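Penicillin binding protein 2X (Streptococcus thermophilus, PDB 5U47) is thought to act as a penicillin-sensitive transpeptidase that cross-links adjacent peptidoglycan strands while the septal cell wall is built during division. Local coordinates at residues K242-S247 and V547-T552; G507-P512 and E525-V530; Q233-M238 and T262-Y267. The protein carries 1 engineered substitution. All coordinates share one frame; numbering follows the deposited sequence. Where two conformers were deposited one is given.

Interaction 1 (K242-S247 and V547-T552)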
ATOM      1  N   LYS A 242      18.197  -0.119  16.730  1.00 36.10           N
ATOM      2  CA  LYS A 242      17.410  -0.864  17.732  1.00 38.83           C
ATOM      3  C   LYS A 242      16.127  -0.092  18.092  1.00 38.47           C
ATOM      4  O   LYS A 242      15.775   0.050  19.273  1.00 39.06           O
ATOM      5  CB  LYS A 242      18.187  -1.195  19.016  1.00 42.88           C
ATOM      6  CG  LYS A 242      19.442  -2.041  18.866  1.00 46.80           C
ATOM      7  CD  LYS A 242      20.681  -1.187  18.647  1.00 50.56           C
ATOM      8  CE  LYS A 242      21.928  -2.032  18.826  1.00 52.20           C
ATOM      9  NZ  LYS A 242      23.148  -1.249  18.511  1.00 53.75           N
ATOM     10  N   GLY A 243      15.453   0.433  17.069  1.00 36.16           N
ATOM     11  CA  GLY A 243      14.203   1.146  17.269  1.00 34.12           C
ATOM     12  C   GLY A 243      13.083   0.150  17.506  1.00 32.86           C
ATOM     13  O   GLY A 243      13.209  -1.037  17.158  1.00 32.79           O
ATOM     14  N   ILE A 244      11.987   0.631  18.089  1.00 30.76           N
ATOM     15  CA  ILE A 244      10.823  -0.212  18.334  1.00 32.20           C
ATOM     16  C   ILE A 244      10.074  -0.500  17.035  1.00 29.15           C
ATOM     17  O   ILE A 244       9.411  -1.511  16.923  1.00 27.87           O
ATOM     18  CB  ILE A 244       9.899   0.346  19.434  1.00 35.95           C
ATOM     19  CG1 ILE A 244       9.204   1.639  19.007  1.00 38.07           C
ATOM     20  CG2 ILE A 244      10.717   0.575  20.712  1.00 38.62           C
ATOM     21  CD1 ILE A 244       8.160   2.109  20.006  1.00 41.62           C
ATOM     22  N   ASN A 245      10.177   0.406  16.063  1.00 28.00           N
ATOM     23  CA  ASN A 245       9.588   0.178  14.740  1.00 26.20           C
ATOM     24  C   ASN A 245      10.269   1.059  13.711  1.00 24.83           C
ATOM     25  O   ASN A 245      11.027   1.958  14.058  1.00 25.17           O
ATOM     26  CB  ASN A 245       8.048   0.332  14.732  1.00 27.98           C
ATOM     27  CG  ASN A 245       7.585   1.753  14.922  1.00 29.25           C
ATOM     28  OD1 ASN A 245       7.950   2.640  14.154  1.00 28.47           O
ATOM     29  ND2 ASN A 245       6.739   1.974  15.935  1.00 30.71           N
ATOM     30  N   ALA A 246      10.054   0.760  12.439  1.00 23.77           N
ATOM     31  CA  ALA A 246      10.640   1.559  11.380  1.00 22.91           C
ATOM     32  C   ALA A 246       9.901   1.280  10.088  1.00 24.17           C
ATOM     33  O   ALA A 246       9.192   0.267   9.977  1.00 23.72           O
ATOM     34  CB  ALA A 246      12.131   1.245  11.222  1.00 23.84           C
ATOM     35  N   SER A 247      10.063   2.184   9.118  1.00 23.29           N
ATOM     36  CA  SER A 247       9.457   2.019   7.821  1.00 23.06           C
ATOM     37  C   SER A 247      10.350   2.658   6.771  1.00 21.50           C
ATOM     38  O   SER A 247      11.136   3.546   7.070  1.00 20.88           O
ATOM     39  CB  SER A 247       8.082   2.663   7.785  1.00 24.65           C
ATOM     40  OG  SER A 247       8.214   4.067   7.890  1.00 28.92           O
ATOM     41  N   VAL A 547      12.019   5.798  11.866  1.00 25.11           N
ATOM     42  CA  VAL A 547      12.384   4.895  12.941  1.00 25.81           C
ATOM     43  C   VAL A 547      11.895   5.551  14.238  1.00 27.20           C
ATOM     44  O   VAL A 547      12.165   6.741  14.492  1.00 26.50           O
ATOM     45  CB  VAL A 547      13.905   4.573  12.999  1.00 26.45           C
ATOM     46  CG1 VAL A 547      14.739   5.823  13.161  1.00 27.34           C
ATOM     47  CG2 VAL A 547      14.199   3.587  14.127  1.00 27.67           C
ATOM     48  N   GLN A 548      11.145   4.789  15.032  1.00 28.13           N
ATOM     49  CA  GLN A 548      10.610   5.271  16.279  1.00 29.21           C
ATOM     50  C   GLN A 548      11.434   4.751  17.456  1.00 30.58           C
ATOM     51  O   GLN A 548      11.745   3.555  17.546  1.00 28.97           O
ATOM     52  CB  GLN A 548       9.135   4.873  16.438  1.00 30.87           C
ATOM     53  CG  GLN A 548       8.489   5.426  17.705  1.00 33.20           C
ATOM     54  CD  GLN A 548       6.994   5.185  17.810  1.00 35.43           C
ATOM     55  OE1 GLN A 548       6.344   4.831  16.847  1.00 35.86           O
ATOM     56  NE2 GLN A 548       6.445   5.380  19.010  1.00 39.12           N
ATOM     57  N   GLU A 549      11.774   5.681  18.349  1.00 31.60           N
ATOM     58  CA  GLU A 549      12.504   5.414  19.584  1.00 34.20           C
ATOM     59  C   GLU A 549      13.742   4.535  19.421  1.00 34.33           C
ATOM     60  O   GLU A 549      13.839   3.466  20.017  1.00 35.71           O
ATOM     61  CB  GLU A 549      11.552   4.844  20.632  1.00 37.46           C
ATOM     62  CG  GLU A 549      10.422   5.798  20.980  1.00 40.66           C
ATOM     63  CD  GLU A 549       9.335   5.160  21.827  1.00 45.17           C
ATOM     64  OE1 GLU A 549       9.667   4.494  22.821  1.00 50.20           O
ATOM     65  OE2 GLU A 549       8.137   5.349  21.505  1.00 49.12           O
ATOM     66  N   PRO A 550      14.698   4.991  18.601  1.00 33.66           N
ATOM     67  CA  PRO A 550      15.942   4.266  18.454  1.00 35.31           C
ATOM     68  C   PRO A 550      16.745   4.297  19.767  1.00 39.06           C
ATOM     69  O   PRO A 550      16.887   5.367  20.356  1.00 39.58           O
ATOM     70  CB  PRO A 550      16.674   5.049  17.368  1.00 33.70           C
ATOM     71  CG  PRO A 550      16.145   6.438  17.478  1.00 33.70           C
ATOM     72  CD  PRO A 550      14.704   6.264  17.849  1.00 33.53           C
ATOM     73  N   LYS A 551      17.208   3.135  20.238  1.00 42.06           N
ATOM     74  CA  LYS A 551      18.059   3.071  21.437  1.00 47.03           C
ATOM     75  C   LYS A 551      19.343   3.848  21.211  1.00 46.59           C
ATOM     76  O   LYS A 551      19.820   4.529  22.114  1.00 48.69           O
ATOM     77  CB  LYS A 551      18.465   1.637  21.803  1.00 51.56           C
ATOM     78  CG  LYS A 551      17.633   0.940  22.865  1.00 56.68           C
ATOM     79  CD  LYS A 551      16.239   0.605  22.407  1.00 58.71           C
ATOM     80  CE  LYS A 551      15.487  -0.146  23.494  1.00 62.93           C
ATOM     81  NZ  LYS A 551      14.066  -0.388  23.118  1.00 64.82           N
ATOM     82  N   THR A 552      19.902   3.695  20.010  1.00 44.16           N
ATOM     83  CA  THR A 552      21.141   4.344  19.596  1.00 44.52           C
ATOM     84  C   THR A 552      20.806   5.161  18.367  1.00 42.15           C
ATOM     85  O   THR A 552      20.170   4.638  17.438  1.00 41.56           O
ATOM     86  CB  THR A 552      22.221   3.295  19.223  1.00 45.89           C
ATOM     87  OG1 THR A 552      22.339   2.323  20.263  1.00 48.86           O
ATOM     88  CG2 THR A 552      23.584   3.953  19.005  1.00 47.45           C
TER
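Asn245 and Gln548 meet through side-chain amides as well as backbone where strand 245-252, the first of the antiparallel transpeptidase sheet, lies beside its last-in-sequence strand, 541-548. Asn245 ND2 donates to Gln548 OE1 at 3.0 Å, with the acceptor close to the Asn245 amide plane but the donor above the Gln548 carbonyl plane. The two amides stand almost perpendicular, 84° apart. Gln548 reaches this position as an extended chain, its CG anti to the backbone N (chi1 -177°).

Two backbone bonds accompany the amide pair, one through Gln548 N and one through Gln548 O. Gln548 N donates to Asn245 O in a fairly straight bond (166° at the hydrogen), and Gln548 O accepts from Ile244 N at 3.0 Å. One step further along, Ala246 and Val547 form a non-hydrogen-bonded pair, their CB atoms 4.2 Å apart on the face covered by Met238 and Phe237 of helix 224-241.

Just before the strand, Ile244 lays its CG1-CD1 branch obliquely across Gln548 and Glu549: CD1 is 3.8 Å from Gln548 NE2 and 3.6 Å from Glu549 OE2. Gln548 NE2 also donates to that same oxygen, which is in addition salt-bridged to Lys520, so the amide rotation of Gln548 is set at both ends, by Asn245 and by Glu549. Beyond the paired strands the loops stay in touch: Gly243, just past the C-terminal end of the helix, brings its CA to 3.8 Å from Pro550 CA, and Lys242 O lies 3.2 Å from Lys551 CD.

Interaction 2 (G507-P512 and E525-V530)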
ATOM      1  N   GLY A 507      13.974  14.772   9.894  1.00 29.57           N
ATOM      2  CA  GLY A 507      13.007  15.096  10.879  1.00 31.80           C
ATOM      3  C   GLY A 507      13.192  14.364  12.189  1.00 33.61           C
ATOM      4  O   GLY A 507      13.733  13.248  12.261  1.00 30.63           O
ATOM      5  N   THR A 508      12.774  15.042  13.243  0.50 35.56           N
ATOM      6  CA  THR A 508      12.716  14.487  14.573  0.50 37.78           C
ATOM      7  C   THR A 508      11.316  14.902  14.958  0.50 39.49           C
ATOM      8  O   THR A 508      10.832  15.961  14.505  0.50 42.06           O
ATOM      9  CB  THR A 508      13.738  15.099  15.549  0.50 39.96           C
ATOM     10  OG1 THR A 508      13.528  16.512  15.651  0.50 40.52           O
ATOM     11  CG2 THR A 508      15.159  14.829  15.078  0.50 40.52           C
ATOM     12  N   ALA A 509      10.647  14.067  15.735  1.00 38.84           N
ATOM     13  CA  ALA A 509       9.322  14.375  16.199  1.00 38.45           C
ATOM     14  C   ALA A 509       9.205  13.874  17.613  1.00 38.76           C
ATOM     15  O   ALA A 509       9.698  12.781  17.968  1.00 35.42           O
ATOM     16  CB  ALA A 509       8.257  13.748  15.300  1.00 36.24           C
ATOM     17  N   GLN A 510       8.540  14.692  18.409  1.00 40.47           N
ATOM     18  CA  GLN A 510       8.268  14.370  19.780  1.00 44.61           C
ATOM     19  C   GLN A 510       7.173  13.290  19.715  1.00 42.71           C
ATOM     20  O   GLN A 510       6.294  13.343  18.836  1.00 41.86           O
ATOM     21  CB  GLN A 510       7.756  15.633  20.492  1.00 50.04           C
ATOM     22  CG  GLN A 510       8.387  15.895  21.836  1.00 56.92           C
ATOM     23  CD  GLN A 510       9.819  16.389  21.719  1.00 62.65           C
ATOM     24  OE1 GLN A 510      10.311  16.671  20.617  1.00 64.23           O
ATOM     25  NE2 GLN A 510      10.497  16.514  22.865  1.00 65.79           N
ATOM     26  N   VAL A 511       7.245  12.300  20.594  1.00 43.18           N
ATOM     27  CA  VAL A 511       6.261  11.225  20.617  1.00 45.88           C
ATOM     28  C   VAL A 511       5.364  11.340  21.850  1.00 49.89           C
ATOM     29  O   VAL A 511       5.875  11.548  22.948  1.00 49.11           O
ATOM     30  CB  VAL A 511       6.926   9.837  20.603  1.00 45.41           C
ATOM     31  CG1 VAL A 511       5.879   8.731  20.725  1.00 47.15           C
ATOM     32  CG2 VAL A 511       7.732   9.656  19.323  1.00 44.53           C
ATOM     33  N   PRO A 512       4.026  11.219  21.667  1.00 55.71           N
ATOM     34  CA  PRO A 512       3.111  11.266  22.810  1.00 61.86           C
ATOM     35  C   PRO A 512       3.193  10.022  23.682  1.00 66.54           C
ATOM     36  O   PRO A 512       3.455   8.926  23.181  1.00 65.85           O
ATOM     37  CB  PRO A 512       1.723  11.341  22.158  1.00 61.06           C
ATOM     38  CG  PRO A 512       1.965  11.854  20.792  1.00 59.74           C
ATOM     39  CD  PRO A 512       3.278  11.254  20.392  1.00 57.31           C
ATOM     40  N   GLU A 525      13.867   9.349  22.549  1.00 50.31           N
ATOM     41  CA  GLU A 525      12.497   8.849  22.601  1.00 49.70           C
ATOM     42  C   GLU A 525      11.706   9.756  21.634  1.00 45.25           C
ATOM     43  O   GLU A 525      10.838  10.554  22.005  1.00 45.43           O
ATOM     44  CB  GLU A 525      11.995   8.848  24.047  1.00 56.23           C
ATOM     45  CG  GLU A 525      11.156   7.623  24.403  1.00 58.95           C
ATOM     46  CD  GLU A 525      11.102   7.371  25.899  1.00 63.25           C
ATOM     47  OE1 GLU A 525      11.124   6.184  26.298  1.00 65.45           O
ATOM     48  OE2 GLU A 525      11.069   8.356  26.679  1.00 66.00           O
ATOM     49  N   THR A 526      12.059   9.597  20.367  1.00 39.42           N
ATOM     50  CA  THR A 526      11.548  10.400  19.276  1.00 37.85           C
ATOM     51  C   THR A 526      11.312   9.571  18.042  1.00 34.32           C
ATOM     52  O   THR A 526      11.732   8.410  17.969  1.00 33.52           O
ATOM     53  CB  THR A 526      12.621  11.440  18.853  1.00 38.72           C
ATOM     54  OG1 THR A 526      13.871  10.756  18.613  1.00 37.75           O
ATOM     55  CG2 THR A 526      12.812  12.512  19.925  1.00 41.55           C
ATOM     56  N   LEU A 527      10.621  10.178  17.088  0.50 33.33           N
ATOM     57  CA  LEU A 527      10.399   9.590  15.797  0.50 31.62           C
ATOM     58  C   LEU A 527      11.377  10.317  14.904  0.50 30.76           C
ATOM     59  O   LEU A 527      11.302  11.545  14.780  0.50 30.61           O
ATOM     60  CB  LEU A 527       8.981   9.844  15.303  0.50 31.45           C
ATOM     61  CG  LEU A 527       8.760   9.326  13.881  0.50 30.53           C
ATOM     62  CD1 LEU A 527       8.769   7.803  13.827  0.50 30.29           C
ATOM     63  CD2 LEU A 527       7.454   9.847  13.335  0.50 30.80           C
ATOM     64  N   ASN A 528      12.318   9.572  14.328  1.00 29.12           N
ATOM     65  CA  ASN A 528      13.314  10.135  13.413  1.00 28.64           C
ATOM     66  C   ASN A 528      13.002   9.755  11.977  1.00 26.14           C
ATOM     67  O   ASN A 528      12.628   8.616  11.705  1.00 26.07           O
ATOM     68  CB  ASN A 528      14.711   9.638  13.803  1.00 31.19           C
ATOM     69  CG  ASN A 528      15.120  10.090  15.202  1.00 35.80           C
ATOM     70  OD1 ASN A 528      14.539  11.002  15.764  1.00 43.35           O
ATOM     71  ND2 ASN A 528      16.138   9.472  15.743  1.00 39.70           N
ATOM     72  N   SER A 529      13.163  10.693  11.056  1.00 24.67           N
ATOM     73  CA  SER A 529      12.806  10.428   9.672  1.00 24.20           C
ATOM     74  C   SER A 529      13.591  11.233   8.675  1.00 24.40           C
ATOM     75  O   SER A 529      14.282  12.188   9.029  1.00 24.36           O
ATOM     76  CB  SER A 529      11.301  10.662   9.465  1.00 24.85           C
ATOM     77  OG  SER A 529      10.920  12.020   9.647  1.00 27.32           O
ATOM     78  N   VAL A 530      13.500  10.825   7.414  1.00 24.28           N
ATOM     79  CA  VAL A 530      14.139  11.560   6.342  1.00 24.20           C
ATOM     80  C   VAL A 530      13.389  11.342   5.032  1.00 23.06           C
ATOM     81  O   VAL A 530      12.838  10.245   4.786  1.00 20.93           O
ATOM     82  CB  VAL A 530      15.631  11.143   6.173  1.00 26.10           C
ATOM     83  CG1 VAL A 530      15.783   9.702   5.696  1.00 25.68           C
ATOM     84  CG2 VAL A 530      16.350  12.068   5.217  1.00 27.98           C
TER
HETATM   85  O   HOH W   1       9.112  12.631  22.551  1.00 40.41           O
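Gly507 and Ser529 form a hydrogen-bonded antiparallel pair at the edge of the transpeptidase sheet, where strand 503-510 borders strand 526-534. Gly507 N donates to Ser529 O at 2.7 Å, and Ser529 N returns a bond of 2.9 Å to Gly507 O. Two residues on, Leu527 N donates to Ala509 O in a nearly straight bond (168° at the hydrogen), whereas the return bond from Ala509 N to Leu527 O is bent and weak. The strand segments run at 160° to one another.

Gly507 closes a Lys-Ser-Gly sequence, consistent with the K(T/S)G motif on the strand that borders the active site in penicillin-recognising enzymes. The Ser529 side chain shares a sheet face with Ala509 and Leu527 and touches Thr296, within a probable SxxK motif. Ala509 CB and Leu527 CB lie 4.0 Å apart. Val511 CG2 extends the apolar strip, 4.2 Å from Leu527 CB.

Beyond the Ala509-Leu527 pair, one water accepts from Val511 N at 2.7 Å and lies 2.8 Å from Glu525 O. On the reverse face, Thr526 CB approaches Ala509 O to 3.3 Å; Thr526 OG1, between the backbone N and the carbonyl carbon (chi1 52°), donates to Asn528 OD1 at 2.9 Å.

Interaction 3 (Q233-M238 and T262-Y267); sequences QMDTFM and TQRPTY
Met234 sets its CG anti to the backbone N (chi1 -160°), and Arg264 sets its own anti to the carbonyl carbon, on the helix side (chi1 -68°); together these torsions bring Met234 CG to 3.7 Å from Arg264 CG, the two chains sliding past each other in opposite directions. A bend at chi2 of Arg264 then carries CD across the helix direction, toward Asp235. The contact joins the N-terminal helix of the transpeptidase domain to an outermost strand, 258-264, of its five-stranded antiparallel sheet, in the helix-on-sheet layering of the penicillin-recognising fold.

Met238, one turn further along the helix, supplies the second apolar support. Its CG lies 3.5 Å from Arg264 CG and its SD 3.8 Å from Arg264 CB, so the aliphatic base of the arginine is held by both methionines before its charged end begins. There Asp235 takes over. Its OD1 receives Arg264 NE and Arg264 NH2, each at 2.9 Å, a side-on salt bridge in which both nitrogens grip one oxygen. OD1 lies near the guanidinium plane, yet the carboxylate is turned 54° from it: NE meets OD1 nearly along the C-O axis, NH2 from above the carboxylate plane.

The guanidinium is layered between Thr266 CG2 over one face and Met234 CB over the other, both displaced toward the rim. Glu231, one turn before Asp235, adds a salt bridge to Arg264 NH2 and also hydrogen-bonds Thr262 OG1. Two nearby carboxylates would be expected to stabilise the arginine charge in this largely buried place. Arg264 NH1 turns to its own strand, donating to Thr262 OG1 at 2.9 Å and, from above the carbonyl plane, to Gln263 O at 2.9 Å.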
ATOM      1  N   GLN A 233      18.969  -3.906   3.589  1.00 24.71           N
ATOM      2  CA  GLN A 233      19.456  -2.656   4.190  1.00 27.31           C
ATOM      3  C   GLN A 233      18.644  -2.219   5.388  1.00 26.72           C
ATOM      4  O   GLN A 233      19.203  -1.634   6.304  1.00 25.65           O
ATOM      5  CB  GLN A 233      19.552  -1.518   3.169  1.00 27.56           C
ATOM      6  CG  GLN A 233      20.481  -1.844   2.041  1.00 30.24           C
ATOM      7  CD  GLN A 233      21.848  -2.245   2.546  1.00 33.37           C
ATOM      8  OE1 GLN A 233      22.290  -3.325   2.259  1.00 36.30           O
ATOM      9  NE2 GLN A 233      22.486  -1.387   3.378  1.00 36.28           N
ATOM     10  N   MET A 234      17.343  -2.527   5.389  1.00 27.11           N
ATOM     11  CA  MET A 234      16.500  -2.195   6.516  1.00 27.94           C
ATOM     12  C   MET A 234      16.886  -3.039   7.735  1.00 27.53           C
ATOM     13  O   MET A 234      16.846  -2.545   8.851  1.00 27.56           O
ATOM     14  CB  MET A 234      15.027  -2.402   6.184  1.00 29.86           C
ATOM     15  CG  MET A 234      14.123  -1.650   7.104  1.00 34.19           C
ATOM     16  SD  MET A 234      14.309   0.147   6.884  1.00 37.86           S
ATOM     17  CE  MET A 234      12.903   0.573   7.884  1.00 38.63           C
ATOM     18  N   ASP A 235      17.235  -4.309   7.524  1.00 26.86           N
ATOM     19  CA  ASP A 235      17.693  -5.155   8.639  1.00 29.34           C
ATOM     20  C   ASP A 235      18.935  -4.556   9.264  1.00 29.33           C
ATOM     21  O   ASP A 235      19.048  -4.517  10.488  1.00 30.79           O
ATOM     22  CB  ASP A 235      18.027  -6.584   8.205  1.00 31.17           C
ATOM     23  CG  ASP A 235      16.805  -7.402   7.861  1.00 31.97           C
ATOM     24  OD1 ASP A 235      15.657  -7.039   8.238  1.00 35.33           O
ATOM     25  OD2 ASP A 235      17.006  -8.430   7.206  1.00 34.54           O
ATOM     26  N   THR A 236      19.864  -4.092   8.431  1.00 29.29           N
ATOM     27  CA  THR A 236      21.090  -3.478   8.969  1.00 29.76           C
ATOM     28  C   THR A 236      20.770  -2.200   9.752  1.00 30.09           C
ATOM     29  O   THR A 236      21.383  -1.922  10.799  1.00 28.60           O
ATOM     30  CB  THR A 236      22.091  -3.154   7.863  1.00 29.93           C
ATOM     31  OG1 THR A 236      22.322  -4.338   7.097  1.00 30.86           O
ATOM     32  CG2 THR A 236      23.443  -2.654   8.453  1.00 31.37           C
ATOM     33  N   PHE A 237      19.813  -1.429   9.240  1.00 28.02           N
ATOM     34  CA  PHE A 237      19.408  -0.172   9.853  1.00 28.11           C
ATOM     35  C   PHE A 237      18.808  -0.448  11.243  1.00 29.83           C
ATOM     36  O   PHE A 237      19.094   0.275  12.205  1.00 28.87           O
ATOM     37  CB  PHE A 237      18.437   0.549   8.906  1.00 26.63           C
ATOM     38  CG  PHE A 237      17.913   1.876   9.406  1.00 25.89           C
ATOM     39  CD1 PHE A 237      18.732   2.996   9.463  1.00 24.85           C
ATOM     40  CD2 PHE A 237      16.561   2.029   9.707  1.00 25.86           C
ATOM     41  CE1 PHE A 237      18.230   4.226   9.878  1.00 25.10           C
ATOM     42  CE2 PHE A 237      16.062   3.258  10.120  1.00 25.76           C
ATOM     43  CZ  PHE A 237      16.899   4.358  10.201  1.00 25.09           C
ATOM     44  N   MET A 238      18.006  -1.508  11.354  1.00 30.59           N
ATOM     45  CA  MET A 238      17.425  -1.890  12.646  1.00 31.68           C
ATOM     46  C   MET A 238      18.489  -2.374  13.625  1.00 32.89           C
ATOM     47  O   MET A 238      18.373  -2.128  14.817  1.00 32.43           O
ATOM     48  CB  MET A 238      16.372  -2.981  12.487  1.00 33.49           C
ATOM     49  CG  MET A 238      15.165  -2.566  11.682  1.00 35.73           C
ATOM     50  SD  MET A 238      14.508  -0.964  12.176  1.00 41.98           S
ATOM     51  CE  MET A 238      14.041  -1.341  13.867  1.00 35.69           C
ATOM     52  N   THR A 262       8.560  -1.347   3.065  1.00 19.95           N
ATOM     53  CA  THR A 262       8.747  -2.300   4.129  1.00 20.62           C
ATOM     54  C   THR A 262       8.622  -1.651   5.498  1.00 21.21           C
ATOM     55  O   THR A 262       8.675  -0.414   5.641  1.00 20.65           O
ATOM     56  CB  THR A 262      10.113  -3.035   3.993  1.00 21.50           C
ATOM     57  OG1 THR A 262      10.063  -4.293   4.693  1.00 22.29           O
ATOM     58  CG2 THR A 262      11.259  -2.169   4.504  1.00 22.28           C
ATOM     59  N   GLN A 263       8.434  -2.495   6.502  1.00 20.37           N
ATOM     60  CA  GLN A 263       8.383  -2.031   7.869  1.00 21.54           C
ATOM     61  C   GLN A 263       9.025  -3.047   8.763  1.00 21.89           C
ATOM     62  O   GLN A 263       9.184  -4.191   8.371  1.00 21.35           O
ATOM     63  CB  GLN A 263       6.954  -1.772   8.325  1.00 22.03           C
ATOM     64  CG  GLN A 263       6.112  -2.996   8.632  1.00 22.89           C
ATOM     65  CD  GLN A 263       4.694  -2.594   9.010  1.00 23.57           C
ATOM     66  OE1 GLN A 263       4.001  -1.925   8.239  1.00 22.82           O
ATOM     67  NE2 GLN A 263       4.269  -2.982  10.195  1.00 21.88           N
ATOM     68  N   ARG A 264       9.410  -2.594   9.959  1.00 22.92           N
ATOM     69  CA  ARG A 264      10.032  -3.409  10.949  1.00 23.06           C
ATOM     70  C   ARG A 264       9.326  -3.110  12.273  1.00 24.31           C
ATOM     71  O   ARG A 264       8.927  -1.978  12.499  1.00 22.94           O
ATOM     72  CB  ARG A 264      11.532  -3.106  11.045  1.00 25.05           C
ATOM     73  CG  ARG A 264      12.345  -3.532   9.812  1.00 24.27           C
ATOM     74  CD  ARG A 264      12.407  -5.048   9.723  1.00 24.36           C
ATOM     75  NE  ARG A 264      13.196  -5.544   8.594  1.00 25.03           N
ATOM     76  CZ  ARG A 264      12.767  -5.629   7.327  1.00 25.24           C
ATOM     77  NH1 ARG A 264      11.564  -5.199   6.977  1.00 24.86           N
ATOM     78  NH2 ARG A 264      13.571  -6.120   6.381  1.00 26.25           N
ATOM     79  N   PRO A 265       9.138  -4.113  13.133  1.00 24.82           N
ATOM     80  CA  PRO A 265       9.531  -5.506  12.884  1.00 25.16           C
ATOM     81  C   PRO A 265       8.643  -6.148  11.834  1.00 23.57           C
ATOM     82  O   PRO A 265       7.548  -5.655  11.573  1.00 23.94           O
ATOM     83  CB  PRO A 265       9.305  -6.187  14.256  1.00 27.12           C
ATOM     84  CG  PRO A 265       8.268  -5.338  14.903  1.00 28.42           C
ATOM     85  CD  PRO A 265       8.622  -3.936  14.499  1.00 27.27           C
ATOM     86  N   THR A 266       9.112  -7.244  11.250  1.00 23.27           N
ATOM     87  CA  THR A 266       8.375  -7.905  10.183  1.00 23.29           C
ATOM     88  C   THR A 266       8.304  -9.389  10.440  1.00 25.17           C
ATOM     89  O   THR A 266       8.649  -9.846  11.534  1.00 26.43           O
ATOM     90  CB  THR A 266       9.014  -7.585   8.808  1.00 22.94           C
ATOM     91  OG1 THR A 266       8.156  -8.014   7.727  1.00 22.46           O
ATOM     92  CG2 THR A 266      10.397  -8.236   8.694  1.00 23.34           C
ATOM     93  N   TYR A 267       7.814 -10.130   9.445  1.00 24.86           N
ATOM     94  CA  TYR A 267       7.735 -11.584   9.518  1.00 25.39           C
ATOM     95  C   TYR A 267       7.960 -12.221   8.144  1.00 24.14           C
ATOM     96  O   TYR A 267       7.867 -11.553   7.097  1.00 23.57           O
ATOM     97  CB  TYR A 267       6.360 -12.029  10.068  1.00 25.66           C
ATOM     98  CG  TYR A 267       5.162 -11.691   9.190  1.00 24.36           C
ATOM     99  CD1 TYR A 267       4.544 -10.449   9.265  1.00 24.81           C
ATOM    100  CD2 TYR A 267       4.624 -12.631   8.305  1.00 25.25           C
ATOM    101  CE1 TYR A 267       3.443 -10.134   8.463  1.00 23.45           C
ATOM    102  CE2 TYR A 267       3.526 -12.338   7.515  1.00 23.82           C
ATOM    103  CZ  TYR A 267       2.931 -11.080   7.604  1.00 24.22           C
ATOM    104  OH  TYR A 267       1.837 -10.773   6.821  1.00 23.51           O
TER

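All three contacts reach one antiparallel sheet, ordered 258-264, 245-252, 541-548, 526-534, 503-510; interactions 1 and 2 pair its strands, interaction 3 packs a helix on it. Interaction 1 joins the middle strand, 541-548, to 245-252, its centre about 10 Å from those of the other two. It meets interaction 2 through probable hydrogen bonds from Glu549 N to Thr526 O and Asn528 N to Val547 O, each 2.8 Å. Toward interaction 3, Arg264 N lies 2.9 Å from Ala246 O, while Met238 SD packs 3.4 Å from Ala246 CB. Interactions 2 and 3 do not touch, nearest atoms about 6 Å apart. Gly507 of Lys-Ser-Gly touches the SxxK-like residues, placing interaction 2 beside the presumed active site.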